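Local coordinates for protein pyruvate kinase (Toxoplasma gondii, PDB 3GG8) that probably catalyses the last step of glycolysis, transferring the phosphoryl group of phosphoenolpyruvate to ADP to give pyruvate and ATP, at residues 34-42 with 447-455; 117-128 with 176-187. All blocks are in the same frame, centred on the assembly; numbering follows the deposited sequence.

Interaction 1 (34-42 with 447-455); sequences TAHRTRIVC and HLQVIRGVT
Here the (beta/alpha)8 barrel of pyruvate kinase meets the alpha/beta domain: the lead-in to the first barrel strand, Arg-37 to Arg-39, lies against the type II turn Ile-451 to Val-454 that leads into strand 454-458. Two hydrogen bonds join Arg-37 and Gly-453 in both directions. Gly-453 N donates to Arg-37 O at 3.0 Å, coming from above the carbonyl plane, and Arg-37 NH2 returns a nearly straight bond (174°) to Gly-453 O at 3.2 Å, in plane with both the guanidinium and the carbonyl. Bends at chi2 and chi3 (-73° and -59°) fold the arginine back over the glycine, putting NE 3.4 Å from Gly-453 CA; NH1 is hydrogen-bonded to Pro-431 O. Arg-452 sends its CG, anti to its own N, to 3.3 Å from Arg-37 O, and the hydroxyl of Thr-38 stands over one face of its guanidinium, 3.6 Å from OG1 to NE. That hydroxyl is hydrogen-bonded to Glu-371, while Arg-452 NH2 goes to Val-337 O and Thr-341 O. Arg-39 starts out toward the turn, and Val-454 O lies over one face of its guanidinium. A water sits between Arg-37 O and Val-454 O, 2.8 Å from the latter, and can donate to either. With a guanidinium of one domain bonded to a carbonyl of the other, this contact is mostly polar and probably favoured by charge.

Interaction 2 (117-128 with 176-187); sequences PITLQQGATLKI and YVITQAQNTATI
Ile-118 and Ile-187 lie side by side, their CG1 atoms 3.8 Å apart, in the first of two antiparallel strand pairs, 118-120 with 185-187 and 125-128 with 176-181, linked by a bend in both chains. Matching chi1 values (57° and 55°) set the two CG1 atoms together, and similar chi2 values keep the CD1 ends running alongside; Leu-120 CD1, on the same buried face, crosses to Ile-187 CG1 at 4.1 Å. In the second pair Leu-126 O accepts two bonds from Thr-179, one from N and one from OG1 at 2.7 Å; the side chains of Leu-126, Ile-128 and Thr-179 share the buried face. At the bend, the type II turn Gln-121 to Ala-124 is followed by the other chain: Gly-123 N donates to Ala-181 O at 2.8 Å, Ala-181 N to Ala-124 O, and Gln-122 N to Thr-184 OG1 at 3.0 Å. The opposite face is looser. Thr-119 and Thr-186 stand exposed there, Thr-125 CG2 meets Ile-178 CG2 at 3.9 Å, and the extended Lys-127 chain passes Ile-178 CD1 to bring NZ over the face of the Tyr-176 ring, a cation-pi contact 5.0 Å from its centroid. Glu-171 takes that tyrosine's hydroxyl. Strand 165-172 flanks 176-181 and strand 140-142 flanks 125-129, where Ile-141 packs on Ile-118, Leu-126 and Ile-128; Asn-183 touches Arg-324 of a second subunit.

Overall arrangement
From the N terminus, the chain enters interaction 1 at residues 34-42, on its way into the first strand of the parallel barrel, and lays down two more barrel strands before leaving the barrel. It then builds the small all-beta domain, where 117-128 pairs with 176-187 in interaction 2 after a loop of 47 residues without helix. The remaining barrel strands follow, from 224-227 to 343-346, and then the alpha/beta domain, whose 447-455 turn comes back to 34-42. Interaction 2 is therefore enclosed within the far longer excursion of interaction 1. Their centres lie 45 Å apart: one ties barrel to alpha/beta domain, the other holds the outlying beta domain together internally.

Interaction 1 (34-42 with 447-455)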
loop_
_atom_site.group_PDB
_atom_site.type_symbol
_atom_site.label_atom_id
_atom_site.label_comp_id
_atom_site.label_asym_id
_atom_site.label_seq_id
_atom_site.Cartn_x
_atom_site.Cartn_y
_atom_site.Cartn_z
ATOM N N THR C 34 15.131 -30.291 11.336
ATOM C CA THR C 34 15.795 -30.726 10.078
ATOM C C THR C 34 15.182 -30.120 8.819
ATOM O O THR C 34 15.776 -30.195 7.746
ATOM C CB THR C 34 15.854 -32.258 9.906
ATOM O OG1 THR C 34 14.540 -32.810 10.031
ATOM C CG2 THR C 34 16.771 -32.871 10.940
ATOM N N ALA C 35 14.007 -29.511 8.942
ATOM C CA ALA C 35 13.352 -28.900 7.793
ATOM C C ALA C 35 13.547 -27.372 7.701
ATOM O O ALA C 35 12.857 -26.696 6.918
ATOM C CB ALA C 35 11.875 -29.278 7.751
ATOM N N HIS C 36 14.498 -26.842 8.479
ATOM C CA HIS C 36 14.941 -25.442 8.343
ATOM C C HIS C 36 15.392 -25.137 6.902
ATOM O O HIS C 36 15.871 -26.030 6.182
ATOM C CB HIS C 36 16.081 -25.145 9.313
ATOM C CG HIS C 36 17.340 -25.889 8.997
ATOM N ND1 HIS C 36 17.666 -27.084 9.598
ATOM C CD2 HIS C 36 18.335 -25.627 8.119
ATOM C CE1 HIS C 36 18.806 -27.527 9.099
ATOM N NE2 HIS C 36 19.237 -26.659 8.206
ATOM N N ARG C 37 15.241 -23.877 6.498
ATOM C CA ARG C 37 15.501 -23.434 5.118
ATOM C C ARG C 37 16.934 -22.945 4.870
ATOM O O ARG C 37 17.510 -23.167 3.795
ATOM C CB ARG C 37 14.483 -22.354 4.730
ATOM C CG ARG C 37 13.083 -22.584 5.306
ATOM C CD ARG C 37 12.349 -23.738 4.614
ATOM N NE ARG C 37 12.215 -23.501 3.173
ATOM C CZ ARG C 37 11.311 -22.694 2.618
ATOM N NH1 ARG C 37 10.439 -22.048 3.380
ATOM N NH2 ARG C 37 11.280 -22.532 1.299
ATOM N N THR C 38 17.514 -22.289 5.870
ATOM C CA THR C 38 18.922 -21.858 5.838
ATOM C C THR C 38 19.898 -23.034 5.605
ATOM O O THR C 38 19.717 -24.109 6.167
ATOM C CB THR C 38 19.264 -21.026 7.130
ATOM O OG1 THR C 38 18.265 -20.002 7.321
ATOM C CG2 THR C 38 20.614 -20.370 7.030
ATOM N N ARG C 39 20.892 -22.830 4.737
ATOM C CA ARG C 39 21.888 -23.845 4.366
ATOM C C ARG C 39 23.098 -23.815 5.315
ATOM O O ARG C 39 23.487 -22.752 5.797
ATOM C CB ARG C 39 22.396 -23.530 2.962
ATOM C CG ARG C 39 21.671 -24.168 1.803
ATOM C CD ARG C 39 20.191 -24.245 1.930
ATOM N NE ARG C 39 19.701 -25.459 2.586
ATOM C CZ ARG C 39 19.725 -26.690 2.070
ATOM N NH1 ARG C 39 19.212 -27.689 2.765
ATOM N NH2 ARG C 39 20.266 -26.939 0.880
ATOM N N ILE C 40 23.702 -24.971 5.591
ATOM C CA ILE C 40 24.795 -25.015 6.576
ATOM C C ILE C 40 26.112 -25.425 5.916
ATOM O O ILE C 40 26.183 -26.467 5.248
ATOM C CB ILE C 40 24.461 -25.926 7.780
ATOM C CG1 ILE C 40 23.235 -25.385 8.548
ATOM C CG2 ILE C 40 25.661 -26.075 8.709
ATOM C CD1 ILE C 40 22.697 -26.315 9.604
ATOM N N VAL C 41 27.131 -24.578 6.083
ATOM C CA VAL C 41 28.478 -24.865 5.576
ATOM C C VAL C 41 29.385 -25.331 6.726
ATOM O O VAL C 41 29.459 -24.680 7.786
ATOM C CB VAL C 41 29.101 -23.637 4.854
ATOM C CG1 VAL C 41 30.479 -23.978 4.272
ATOM C CG2 VAL C 41 28.141 -23.080 3.771
ATOM N N CYS C 42 30.054 -26.470 6.504
ATOM C CA CYS C 42 30.948 -27.078 7.501
ATOM C C CYS C 42 32.361 -27.195 6.968
ATOM O O CYS C 42 32.585 -27.653 5.837
ATOM C CB CYS C 42 30.448 -28.459 7.902
ATOM S SG CYS C 42 28.811 -28.425 8.679
ATOM N N HIS C 447 25.511 -26.597 -6.950
ATOM C CA HIS C 447 25.501 -25.145 -6.747
ATOM C C HIS C 447 24.320 -24.680 -5.899
ATOM O O HIS C 447 24.403 -23.704 -5.169
ATOM C CB HIS C 447 25.520 -24.404 -8.088
ATOM C CG HIS C 447 26.793 -24.578 -8.861
ATOM N ND1 HIS C 447 26.821 -24.667 -10.238
ATOM C CD2 HIS C 447 28.081 -24.681 -8.453
ATOM C CE1 HIS C 447 28.069 -24.797 -10.645
ATOM N NE2 HIS C 447 28.853 -24.816 -9.583
ATOM N N LEU C 448 23.228 -25.418 -5.989
ATOM C CA LEU C 448 21.974 -25.081 -5.326
ATOM C C LEU C 448 21.972 -25.395 -3.835
ATOM O O LEU C 448 21.024 -25.050 -3.131
ATOM C CB LEU C 448 20.829 -25.828 -6.025
ATOM C CG LEU C 448 19.876 -25.142 -7.019
ATOM C CD1 LEU C 448 20.292 -23.757 -7.507
ATOM C CD2 LEU C 448 19.577 -26.079 -8.174
ATOM N N GLN C 449 23.029 -26.038 -3.352
ATOM C CA GLN C 449 23.108 -26.437 -1.944
ATOM C C GLN C 449 23.382 -25.221 -1.063
ATOM O O GLN C 449 23.398 -25.309 0.157
ATOM C CB GLN C 449 24.204 -27.486 -1.747
ATOM C CG GLN C 449 23.985 -28.764 -2.548
ATOM C CD GLN C 449 22.677 -29.448 -2.217
ATOM O OE1 GLN C 449 22.338 -29.652 -1.044
ATOM N NE2 GLN C 449 21.943 -29.832 -3.253
ATOM N N VAL C 450 23.549 -24.085 -1.729
ATOM C CA VAL C 450 23.948 -22.827 -1.122
ATOM C C VAL C 450 22.766 -21.811 -1.082
ATOM O O VAL C 450 22.912 -20.681 -0.608
ATOM C CB VAL C 450 25.247 -22.368 -1.881
ATOM C CG1 VAL C 450 25.127 -21.054 -2.523
ATOM C CG2 VAL C 450 26.512 -22.546 -1.025
ATOM N N ILE C 451 21.590 -22.259 -1.541
ATOM C CA ILE C 451 20.385 -21.426 -1.679
ATOM C C ILE C 451 19.369 -21.734 -0.547
ATOM O O ILE C 451 18.870 -22.855 -0.454
ATOM C CB ILE C 451 19.674 -21.646 -3.076
ATOM C CG1 ILE C 451 20.647 -21.545 -4.266
ATOM C CG2 ILE C 451 18.519 -20.655 -3.286
ATOM C CD1 ILE C 451 21.457 -20.235 -4.331
ATOM N N ARG C 452 19.062 -20.737 0.300
ATOM C CA ARG C 452 18.045 -20.900 1.341
ATOM C C ARG C 452 16.679 -21.291 0.759
ATOM O O ARG C 452 16.198 -20.675 -0.184
ATOM C CB ARG C 452 17.897 -19.636 2.203
ATOM C CG ARG C 452 17.104 -19.892 3.474
ATOM C CD ARG C 452 16.312 -18.707 4.008
ATOM N NE ARG C 452 17.148 -17.787 4.741
ATOM C CZ ARG C 452 16.730 -16.919 5.661
ATOM N NH1 ARG C 452 15.458 -16.830 6.023
ATOM N NH2 ARG C 452 17.617 -16.141 6.231
ATOM N N GLY C 453 16.070 -22.326 1.321
ATOM C CA GLY C 453 14.697 -22.667 1.015
ATOM C C GLY C 453 14.583 -23.715 -0.063
ATOM O O GLY C 453 13.481 -24.184 -0.364
ATOM N N VAL C 454 15.723 -24.055 -0.659
ATOM C CA VAL C 454 15.798 -25.039 -1.728
ATOM C C VAL C 454 16.301 -26.383 -1.210
ATOM O O VAL C 454 17.284 -26.433 -0.489
ATOM C CB VAL C 454 16.713 -24.532 -2.897
ATOM C CG1 VAL C 454 16.935 -25.618 -3.963
ATOM C CG2 VAL C 454 16.104 -23.308 -3.544
ATOM N N THR C 455 15.584 -27.465 -1.534
ATOM C CA THR C 455 16.203 -28.786 -1.554
ATOM C C THR C 455 16.195 -29.300 -2.996
ATOM O O THR C 455 15.561 -28.732 -3.878
ATOM C CB THR C 455 15.589 -29.818 -0.583
ATOM O OG1 THR C 455 14.339 -30.288 -1.092
ATOM C CG2 THR C 455 15.421 -29.241 0.827
HETATM O O HOH W 1 16.549 -25.533 2.016
#

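Interaction 2 (117-128 with 176-187)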
loop_
_atom_site.group_PDB
_atom_site.type_symbol
_atom_site.label_atom_id
_atom_site.label_comp_id
_atom_site.label_asym_id
_atom_site.label_seq_id
_atom_site.Cartn_x
_atom_site.Cartn_y
_atom_site.Cartn_z
ATOM N N PRO C 117 58.287 -14.036 24.057
ATOM C CA PRO C 117 57.291 -13.004 23.782
ATOM C C PRO C 117 57.663 -11.672 24.433
ATOM O O PRO C 117 58.400 -11.640 25.428
ATOM C CB PRO C 117 56.009 -13.570 24.410
ATOM C CG PRO C 117 56.265 -15.045 24.543
ATOM C CD PRO C 117 57.721 -15.130 24.865
ATOM N N ILE C 118 57.167 -10.585 23.851
ATOM C CA ILE C 118 57.491 -9.237 24.316
ATOM C C ILE C 118 56.234 -8.511 24.778
ATOM O O ILE C 118 55.173 -8.629 24.169
ATOM C CB ILE C 118 58.241 -8.393 23.234
ATOM C CG1 ILE C 118 57.423 -8.298 21.938
ATOM C CG2 ILE C 118 59.610 -8.991 22.957
ATOM C CD1 ILE C 118 57.780 -7.116 21.053
ATOM N N THR C 119 56.346 -7.757 25.860
ATOM C CA THR C 119 55.183 -7.006 26.295
ATOM C C THR C 119 55.425 -5.512 26.094
ATOM O O THR C 119 56.410 -4.959 26.598
ATOM C CB THR C 119 54.709 -7.365 27.745
ATOM O OG1 THR C 119 55.361 -6.526 28.688
ATOM C CG2 THR C 119 54.996 -8.820 28.085
ATOM N N LEU C 120 54.538 -4.879 25.321
ATOM C CA LEU C 120 54.613 -3.442 25.092
ATOM C C LEU C 120 53.625 -2.716 25.976
ATOM O O LEU C 120 52.526 -3.213 26.225
ATOM C CB LEU C 120 54.373 -3.091 23.629
ATOM C CG LEU C 120 55.429 -3.660 22.689
ATOM C CD1 LEU C 120 54.853 -4.861 21.952
ATOM C CD2 LEU C 120 55.912 -2.598 21.723
ATOM N N GLN C 121 54.041 -1.544 26.450
ATOM C CA GLN C 121 53.254 -0.724 27.360
ATOM C C GLN C 121 52.506 0.339 26.573
ATOM O O GLN C 121 53.018 0.851 25.573
ATOM C CB GLN C 121 54.189 -0.016 28.346
ATOM C CG GLN C 121 53.847 -0.246 29.802
ATOM C CD GLN C 121 54.217 -1.643 30.236
ATOM O OE1 GLN C 121 53.367 -2.411 30.692
ATOM N NE2 GLN C 121 55.488 -1.999 30.059
ATOM N N GLN C 122 51.310 0.693 27.034
ATOM C CA GLN C 122 50.551 1.780 26.413
ATOM C C GLN C 122 51.387 3.055 26.313
ATOM O O GLN C 122 52.012 3.474 27.288
ATOM C CB GLN C 122 49.250 2.051 27.169
ATOM C CG GLN C 122 48.488 3.251 26.617
ATOM C CD GLN C 122 47.099 3.385 27.182
ATOM O OE1 GLN C 122 46.423 2.387 27.449
ATOM N NE2 GLN C 122 46.650 4.628 27.354
ATOM N N GLY C 123 51.409 3.654 25.127
ATOM C CA GLY C 123 52.157 4.888 24.909
ATOM C C GLY C 123 53.639 4.658 24.651
ATOM O O GLY C 123 54.401 5.617 24.458
ATOM N N ALA C 124 54.050 3.391 24.648
ATOM C CA ALA C 124 55.430 3.047 24.319
ATOM C C ALA C 124 55.634 2.947 22.805
ATOM O O ALA C 124 54.708 2.620 22.052
ATOM C CB ALA C 124 55.865 1.762 25.019
ATOM N N THR C 125 56.865 3.247 22.397
ATOM C CA THR C 125 57.303 3.300 21.005
ATOM C C THR C 125 57.669 1.910 20.476
ATOM O O THR C 125 58.454 1.196 21.099
ATOM C CB THR C 125 58.541 4.229 20.900
ATOM O OG1 THR C 125 58.155 5.569 21.236
ATOM C CG2 THR C 125 59.167 4.201 19.506
ATOM N N LEU C 126 57.111 1.550 19.321
ATOM C CA LEU C 126 57.496 0.329 18.603
ATOM C C LEU C 126 57.871 0.607 17.143
ATOM O O LEU C 126 57.042 1.060 16.347
ATOM C CB LEU C 126 56.385 -0.721 18.663
ATOM C CG LEU C 126 56.484 -2.011 17.832
ATOM C CD1 LEU C 126 57.654 -2.902 18.266
ATOM C CD2 LEU C 126 55.165 -2.775 17.934
ATOM N N LYS C 127 59.124 0.331 16.804
ATOM C CA LYS C 127 59.577 0.407 15.431
ATOM C C LYS C 127 59.180 -0.882 14.726
ATOM O O LYS C 127 59.411 -1.974 15.247
ATOM C CB LYS C 127 61.095 0.605 15.391
ATOM C CG LYS C 127 61.678 0.847 14.011
ATOM C CD LYS C 127 63.039 1.488 14.158
ATOM C CE LYS C 127 63.876 1.357 12.895
ATOM N NZ LYS C 127 65.164 2.115 13.068
ATOM N N ILE C 128 58.551 -0.759 13.559
ATOM C CA ILE C 128 58.299 -1.927 12.730
ATOM C C ILE C 128 59.084 -1.814 11.440
ATOM O O ILE C 128 58.837 -0.925 10.637
ATOM C CB ILE C 128 56.803 -2.145 12.453
ATOM C CG1 ILE C 128 56.040 -2.303 13.767
ATOM C CG2 ILE C 128 56.585 -3.387 11.542
ATOM C CD1 ILE C 128 54.549 -2.435 13.587
ATOM N N TYR C 176 60.868 1.168 7.185
ATOM C CA TYR C 176 60.435 1.095 8.582
ATOM C C TYR C 176 59.304 2.076 8.844
ATOM O O TYR C 176 59.050 2.996 8.060
ATOM C CB TYR C 176 61.589 1.401 9.553
ATOM C CG TYR C 176 61.946 2.873 9.617
ATOM C CD1 TYR C 176 62.918 3.404 8.770
ATOM C CD2 TYR C 176 61.300 3.746 10.519
ATOM C CE1 TYR C 176 63.253 4.750 8.806
ATOM C CE2 TYR C 176 61.619 5.102 10.558
ATOM C CZ TYR C 176 62.601 5.595 9.696
ATOM O OH TYR C 176 62.952 6.930 9.714
ATOM N N VAL C 177 58.669 1.885 9.995
ATOM C CA VAL C 177 57.585 2.721 10.479
ATOM C C VAL C 177 57.780 2.812 11.997
ATOM O O VAL C 177 58.122 1.816 12.646
ATOM C CB VAL C 177 56.209 2.087 10.088
ATOM C CG1 VAL C 177 55.072 2.585 10.959
ATOM C CG2 VAL C 177 55.902 2.341 8.611
ATOM N N ILE C 178 57.634 4.021 12.538
ATOM C CA ILE C 178 57.619 4.234 13.986
ATOM C C ILE C 178 56.171 4.221 14.426
ATOM O O ILE C 178 55.311 4.873 13.831
ATOM C CB ILE C 178 58.296 5.589 14.419
ATOM C CG1 ILE C 178 59.654 5.807 13.725
ATOM C CG2 ILE C 178 58.459 5.672 15.944
ATOM C CD1 ILE C 178 60.710 4.730 14.005
ATOM N N THR C 179 55.880 3.454 15.454
ATOM C CA THR C 179 54.508 3.368 15.916
ATOM C C THR C 179 54.447 3.608 17.417
ATOM O O THR C 179 55.479 3.672 18.088
ATOM C CB THR C 179 53.844 2.016 15.559
ATOM O OG1 THR C 179 54.387 0.970 16.373
ATOM C CG2 THR C 179 54.035 1.669 14.092
ATOM N N GLN C 180 53.233 3.744 17.933
ATOM C CA GLN C 180 53.037 3.961 19.345
ATOM C C GLN C 180 51.902 3.071 19.855
ATOM O O GLN C 180 50.790 3.118 19.329
ATOM C CB GLN C 180 52.721 5.430 19.557
ATOM C CG GLN C 180 52.946 5.937 20.947
ATOM C CD GLN C 180 52.219 7.242 21.156
ATOM O OE1 GLN C 180 52.831 8.310 21.198
ATOM N NE2 GLN C 180 50.891 7.168 21.242
ATOM N N ALA C 181 52.188 2.253 20.866
ATOM C CA ALA C 181 51.202 1.314 21.403
ATOM C C ALA C 181 49.981 2.031 21.989
ATOM O O ALA C 181 50.124 2.945 22.788
ATOM C CB ALA C 181 51.845 0.411 22.438
ATOM N N GLN C 182 48.784 1.622 21.566
ATOM C CA GLN C 182 47.543 2.240 22.050
ATOM C C GLN C 182 47.054 1.570 23.337
ATOM O O GLN C 182 46.299 2.163 24.115
ATOM C CB GLN C 182 46.441 2.261 20.975
ATOM C CG GLN C 182 46.732 3.151 19.758
ATOM C CD GLN C 182 47.144 4.575 20.136
ATOM O OE1 GLN C 182 46.326 5.390 20.584
ATOM N NE2 GLN C 182 48.428 4.880 19.952
ATOM N N ASN C 183 47.503 0.332 23.543
ATOM C CA ASN C 183 47.225 -0.428 24.759
ATOM C C ASN C 183 48.452 -1.238 25.195
ATOM O O ASN C 183 49.422 -1.370 24.436
ATOM C CB ASN C 183 46.009 -1.341 24.554
ATOM C CG ASN C 183 46.236 -2.396 23.482
ATOM O OD1 ASN C 183 46.072 -3.592 23.728
ATOM N ND2 ASN C 183 46.611 -1.958 22.283
ATOM N N THR C 184 48.408 -1.752 26.426
ATOM C CA THR C 184 49.408 -2.693 26.939
ATOM C C THR C 184 49.053 -4.133 26.521
ATOM O O THR C 184 47.935 -4.596 26.748
ATOM C CB THR C 184 49.522 -2.590 28.476
ATOM O OG1 THR C 184 49.828 -1.235 28.835
ATOM C CG2 THR C 184 50.611 -3.528 29.024
ATOM N N ALA C 185 49.998 -4.825 25.889
ATOM C CA ALA C 185 49.772 -6.211 25.459
ATOM C C ALA C 185 51.058 -7.044 25.370
ATOM O O ALA C 185 52.170 -6.509 25.340
ATOM C CB ALA C 185 49.006 -6.249 24.135
ATOM N N THR C 186 50.885 -8.360 25.346
ATOM C CA THR C 186 51.983 -9.305 25.223
ATOM C C THR C 186 51.836 -10.018 23.893
ATOM O O THR C 186 50.816 -10.663 23.634
ATOM C CB THR C 186 51.968 -10.329 26.379
ATOM O OG1 THR C 186 52.318 -9.664 27.597
ATOM C CG2 THR C 186 52.959 -11.465 26.131
ATOM N N ILE C 187 52.846 -9.899 23.040
ATOM C CA ILE C 187 52.775 -10.565 21.737
ATOM C C ILE C 187 53.884 -11.605 21.558
ATOM O O ILE C 187 55.015 -11.410 22.008
ATOM C CB ILE C 187 52.726 -9.550 20.535
ATOM C CG1 ILE C 187 53.907 -8.569 20.590
ATOM C CG2 ILE C 187 51.382 -8.797 20.519
ATOM C CD1 ILE C 187 54.205 -7.873 19.273
#